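Ethanolamine kinase Pv091845 (Plasmodium vivax, PDB 2QG7) probably phosphorylates ethanolamine, the first step in making phosphatidylethanolamine, as a member of the choline/ethanolamine kinase family. Local coordinates at residues Asp64-Ala69 with Val94-Gly99; Lys75-Val80 with Phe174-Ile179. One frame throughout, in Å; residues are numbered along the deposited sequence.

Contact 1: residues Asp64-Ala69 with Val94-Gly99; sequences DRSEKA and VMLHYG
Two helices, 65-75 and 84-98, meet in a helix-helix crossing before the five-stranded sheet in the chain, and Leu96 from the end of the second packs against the start of the other, touching Arg65, Ser66 and Ala69. The short axes run nearly perpendicular, at 98°, and come within 9.3 Å. Leu96 holds CG anti to its backbone N (chi1 178°), pointing the branch at the first helix, where its two methyls meet different partners. CD2 rests on Ala69 CB at 3.7 Å, the buried apolar floor of the contact, and also lies over one face of the Arg65 guanidinium, toward its rim, 3.9 Å from NE. CD1 goes further out along the same arginine, 3.6 Å from Arg65 NH2, with Ser66 OG more loosely beside it. Arg65 gets there by running extended from its backbone and then bending at chi3 (58°), so that the side chain passes obliquely across the leucine. Beyond the contact, NH2 makes a weak hydrogen bond to Asn106 O, while His97 packs on Lys70 and Leu73 further along helix 65-75. The grip between these segments is therefore van der Waals in kind: a leucine shared between a buried alanine methyl and the flat guanidinium of a surface arginine.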
# COMPACT_ATOMS: atom_id res chain seq x y z
N ASP D 64 12.73 17.95 48.21
CA ASP D 64 13.30 16.60 48.35
C ASP D 64 13.25 15.91 46.99
O ASP D 64 12.15 15.65 46.46
CB ASP D 64 12.57 15.79 49.43
CG ASP D 64 13.23 14.41 49.68
OD1 ASP D 64 14.48 14.31 49.66
OD2 ASP D 64 12.49 13.41 49.91
N ARG D 65 14.43 15.63 46.42
CA ARG D 65 14.53 15.12 45.06
C ARG D 65 13.79 13.79 44.85
O ARG D 65 13.14 13.59 43.82
CB ARG D 65 15.98 15.02 44.61
CG ARG D 65 16.11 14.71 43.12
CD ARG D 65 17.54 14.51 42.65
NE ARG D 65 18.24 13.42 43.38
CZ ARG D 65 19.26 12.73 42.83
NH1 ARG D 65 19.71 13.00 41.52
NH2 ARG D 65 19.83 11.75 43.58
N SER D 66 13.87 12.89 45.85
CA SER D 66 13.24 11.56 45.80
C SER D 66 11.74 11.62 46.00
O SER D 66 11.00 10.89 45.35
CB SER D 66 13.85 10.62 46.84
OG SER D 66 15.24 10.47 46.64
N GLU D 67 11.29 12.46 46.93
CA GLU D 67 9.88 12.71 47.14
C GLU D 67 9.24 13.39 45.93
O GLU D 67 8.09 13.09 45.58
CB GLU D 67 9.70 13.57 48.39
CG GLU D 67 8.28 14.06 48.63
CD GLU D 67 7.43 13.00 49.30
OE1 GLU D 67 7.09 11.98 48.64
OE2 GLU D 67 7.10 13.21 50.49
N LYS D 68 9.99 14.31 45.30
CA LYS D 68 9.51 15.04 44.11
C LYS D 68 9.53 14.22 42.83
O LYS D 68 8.65 14.41 41.97
CB LYS D 68 10.28 16.35 43.89
CG LYS D 68 9.89 17.48 44.83
CD LYS D 68 8.48 17.96 44.58
CE LYS D 68 7.99 18.83 45.73
NZ LYS D 68 6.81 19.67 45.23
N ALA D 69 10.53 13.35 42.68
CA ALA D 69 10.62 12.46 41.52
C ALA D 69 9.50 11.44 41.58
O ALA D 69 8.93 11.06 40.55
CB ALA D 69 11.95 11.78 41.49
N VAL D 94 12.72 7.50 36.91
CA VAL D 94 12.39 6.08 36.87
C VAL D 94 13.46 5.32 37.63
O VAL D 94 13.15 4.53 38.53
CB VAL D 94 12.20 5.53 35.41
CG1 VAL D 94 12.11 4.02 35.39
CG2 VAL D 94 10.93 6.13 34.76
N MET D 95 14.72 5.62 37.33
CA MET D 95 15.85 4.99 37.99
C MET D 95 16.02 5.39 39.47
O MET D 95 16.57 4.64 40.28
CB MET D 95 17.16 5.26 37.22
CG MET D 95 17.25 4.58 35.82
SD MET D 95 16.75 2.82 35.71
CE MET D 95 17.91 1.96 36.85
N LEU D 96 15.57 6.59 39.80
CA LEU D 96 15.74 7.09 41.15
C LEU D 96 14.71 6.49 42.12
O LEU D 96 15.04 6.16 43.26
CB LEU D 96 15.70 8.63 41.17
CG LEU D 96 15.81 9.43 42.48
CD1 LEU D 96 17.19 9.29 43.17
CD2 LEU D 96 15.49 10.88 42.20
N HIS D 97 13.46 6.36 41.66
CA HIS D 97 12.36 5.89 42.48
C HIS D 97 12.11 4.40 42.26
O HIS D 97 12.25 3.58 43.18
CB HIS D 97 11.09 6.71 42.20
CG HIS D 97 9.88 6.25 42.97
ND1 HIS D 97 8.66 6.01 42.37
CD2 HIS D 97 9.72 5.96 44.29
CE1 HIS D 97 7.79 5.60 43.28
NE2 HIS D 97 8.41 5.56 44.45
N TYR D 98 11.76 4.04 41.03
CA TYR D 98 11.39 2.66 40.69
C TYR D 98 12.59 1.68 40.76
O TYR D 98 12.49 0.60 41.35
CB TYR D 98 10.68 2.60 39.32
CG TYR D 98 9.30 3.19 39.33
CD1 TYR D 98 8.93 4.17 38.39
CD2 TYR D 98 8.33 2.77 40.28
CE1 TYR D 98 7.63 4.73 38.39
CE2 TYR D 98 7.02 3.32 40.29
CZ TYR D 98 6.68 4.30 39.34
OH TYR D 98 5.40 4.85 39.34
N GLY D 99 13.70 2.11 40.17
CA GLY D 99 14.93 1.34 40.12
C GLY D 99 15.93 1.76 41.17
O GLY D 99 17.12 1.88 40.89

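Contact 2: residues Lys75-Val80 with Phe174-Ile179; sequences KYVSNV and FTNGRI
Asn79 and Asn176 join the loop between helices 65-75 and 84-98 to the tight turn of a beta hairpin, whose strands 170-174 and 177-181 form one end of the five-stranded antiparallel sheet, in keeping with the N-terminal lobe of a kinase-like fold. The turn is a type I beta turn from Phe174 to Gly177, closed by backbone bonds in both directions between those two residues, and Asn176 is its third residue.

The tight side is polar and buried. Asn79 takes a left-handed backbone conformation (phi 62°), and with CG beside its backbone N its side chain extends toward the turn. There ND2 donates to Asn176 O at 2.8 Å, meeting a lone pair in the carbonyl plane, although the N-H...O angle is bent to 143° and the acceptor lies somewhat out of the Asn79 amide plane. The same ND2 also bonds to Tyr141 O on strand 136-141, so this one amide nitrogen ties the loop to a turn carbonyl and to the neighbouring strand. The two asparagine amide planes lie 28° apart. Tyr90 of helix 84-98 packs against Asn79 and also makes a weak hydrogen bond to Tyr76 O, so that helix 84-98 also borders the loop.

The other side is looser and faces outward. Val77 is exposed, and its side chain crosses that of Asn176 at about a right angle: Val77 CB stands 4.0 Å from Asn176 CB, and Val77 CG1 lies 4.1 Å from Asn176 CG. Between the two regions the loop backbone itself comes close, where Val77 O approaches Asn176 CB to 3.5 Å.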
# COMPACT_ATOMS: atom_id res chain seq x y z
N LYS D 75 2.34 11.84 38.32
CA LYS D 75 1.55 12.86 37.64
C LYS D 75 1.64 12.83 36.11
O LYS D 75 0.68 13.19 35.44
CB LYS D 75 1.88 14.27 38.18
CG LYS D 75 0.93 15.40 37.64
CD LYS D 75 0.87 16.59 38.60
CE LYS D 75 1.97 17.59 38.31
NZ LYS D 75 1.78 18.83 39.14
N TYR D 76 2.79 12.39 35.57
CA TYR D 76 3.03 12.42 34.12
C TYR D 76 3.26 11.04 33.55
O TYR D 76 4.39 10.58 33.42
CB TYR D 76 4.20 13.37 33.76
CG TYR D 76 3.91 14.80 34.18
CD1 TYR D 76 4.44 15.31 35.36
CD2 TYR D 76 3.06 15.62 33.43
CE1 TYR D 76 4.16 16.60 35.77
CE2 TYR D 76 2.77 16.93 33.83
CZ TYR D 76 3.32 17.41 35.01
OH TYR D 76 3.05 18.69 35.44
N VAL D 77 2.16 10.39 33.20
CA VAL D 77 2.16 8.95 32.90
C VAL D 77 1.82 8.68 31.44
O VAL D 77 1.66 7.53 31.04
CB VAL D 77 1.18 8.17 33.85
CG1 VAL D 77 1.73 8.13 35.26
CG2 VAL D 77 -0.21 8.83 33.87
N SER D 78 1.71 9.76 30.65
CA SER D 78 1.27 9.66 29.26
C SER D 78 2.37 9.13 28.34
O SER D 78 2.08 8.58 27.27
CB SER D 78 0.74 11.02 28.75
OG SER D 78 1.78 11.99 28.67
N ASN D 79 3.62 9.29 28.79
CA ASN D 79 4.82 8.90 28.04
C ASN D 79 5.00 9.63 26.70
O ASN D 79 5.80 9.21 25.86
CB ASN D 79 4.94 7.38 27.88
CG ASN D 79 5.04 6.65 29.22
OD1 ASN D 79 5.67 7.13 30.17
ND2 ASN D 79 4.40 5.49 29.30
N VAL D 80 4.25 10.73 26.51
CA VAL D 80 4.51 11.61 25.37
C VAL D 80 5.35 12.78 25.88
O VAL D 80 4.97 13.46 26.84
CB VAL D 80 3.23 12.10 24.66
CG1 VAL D 80 3.59 12.87 23.38
CG2 VAL D 80 2.33 10.91 24.33
N PHE D 174 5.54 -0.79 36.71
CA PHE D 174 4.73 0.38 37.11
C PHE D 174 3.66 0.68 36.06
O PHE D 174 3.73 0.19 34.92
CB PHE D 174 5.59 1.62 37.43
CG PHE D 174 6.75 1.87 36.48
CD1 PHE D 174 6.62 2.76 35.42
CD2 PHE D 174 7.97 1.23 36.66
CE1 PHE D 174 7.67 3.01 34.56
CE2 PHE D 174 9.04 1.47 35.79
CZ PHE D 174 8.88 2.36 34.74
N THR D 175 2.68 1.50 36.44
CA THR D 175 1.44 1.60 35.63
C THR D 175 1.65 2.08 34.21
O THR D 175 0.74 1.96 33.36
CB THR D 175 0.32 2.45 36.29
OG1 THR D 175 0.82 3.77 36.58
CG2 THR D 175 -0.18 1.77 37.58
N ASN D 176 2.85 2.60 33.93
CA ASN D 176 3.11 3.22 32.63
C ASN D 176 4.41 2.71 31.97
O ASN D 176 4.81 3.17 30.89
CB ASN D 176 3.01 4.76 32.75
CG ASN D 176 4.21 5.38 33.47
OD1 ASN D 176 5.03 6.02 32.83
ND2 ASN D 176 4.33 5.18 34.77
N GLY D 177 5.04 1.73 32.60
CA GLY D 177 6.22 1.14 32.01
C GLY D 177 6.86 0.13 32.90
O GLY D 177 6.26 -0.29 33.90
N ARG D 178 8.08 -0.25 32.56
CA ARG D 178 8.85 -1.19 33.38
C ARG D 178 10.36 -1.02 33.25
O ARG D 178 10.85 -0.37 32.31
CB ARG D 178 8.49 -2.64 33.01
CG ARG D 178 9.04 -3.07 31.65
CD ARG D 178 8.85 -4.54 31.42
NE ARG D 178 7.51 -4.83 30.97
CZ ARG D 178 7.20 -5.44 29.83
NH1 ARG D 178 5.92 -5.66 29.53
NH2 ARG D 178 8.16 -5.85 28.98
N ILE D 179 11.09 -1.63 34.19
CA ILE D 179 12.55 -1.70 34.12
C ILE D 179 12.97 -3.16 33.94
O ILE D 179 12.68 -4.02 34.79
CB ILE D 179 13.29 -1.08 35.36
CG1 ILE D 179 12.73 0.30 35.71
CG2 ILE D 179 14.79 -1.00 35.07
CD1 ILE D 179 13.15 0.83 37.11

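From the N terminus, the chain enters helix 65-75, passes through the loop that includes 76-80, and turns into helix 84-98, set roughly across the start of the first; contact 1 closes this helix-loop-helix segment, with 24 residues between its segments. Contact 2 spans 93 residues, from the same loop to the turn joining strands 170-174 and 177-181. The segments alternate along the chain, so the two closures cross, and their centres lie 13 Å apart. They also touch directly: Tyr98 stacks on Phe174, while Val94 packs against Phe174 and Ile179. Helix 84-98 thus lies between helix 65-75 and the sheet, meeting the first in contact 1 and the hairpin strands beside contact 2.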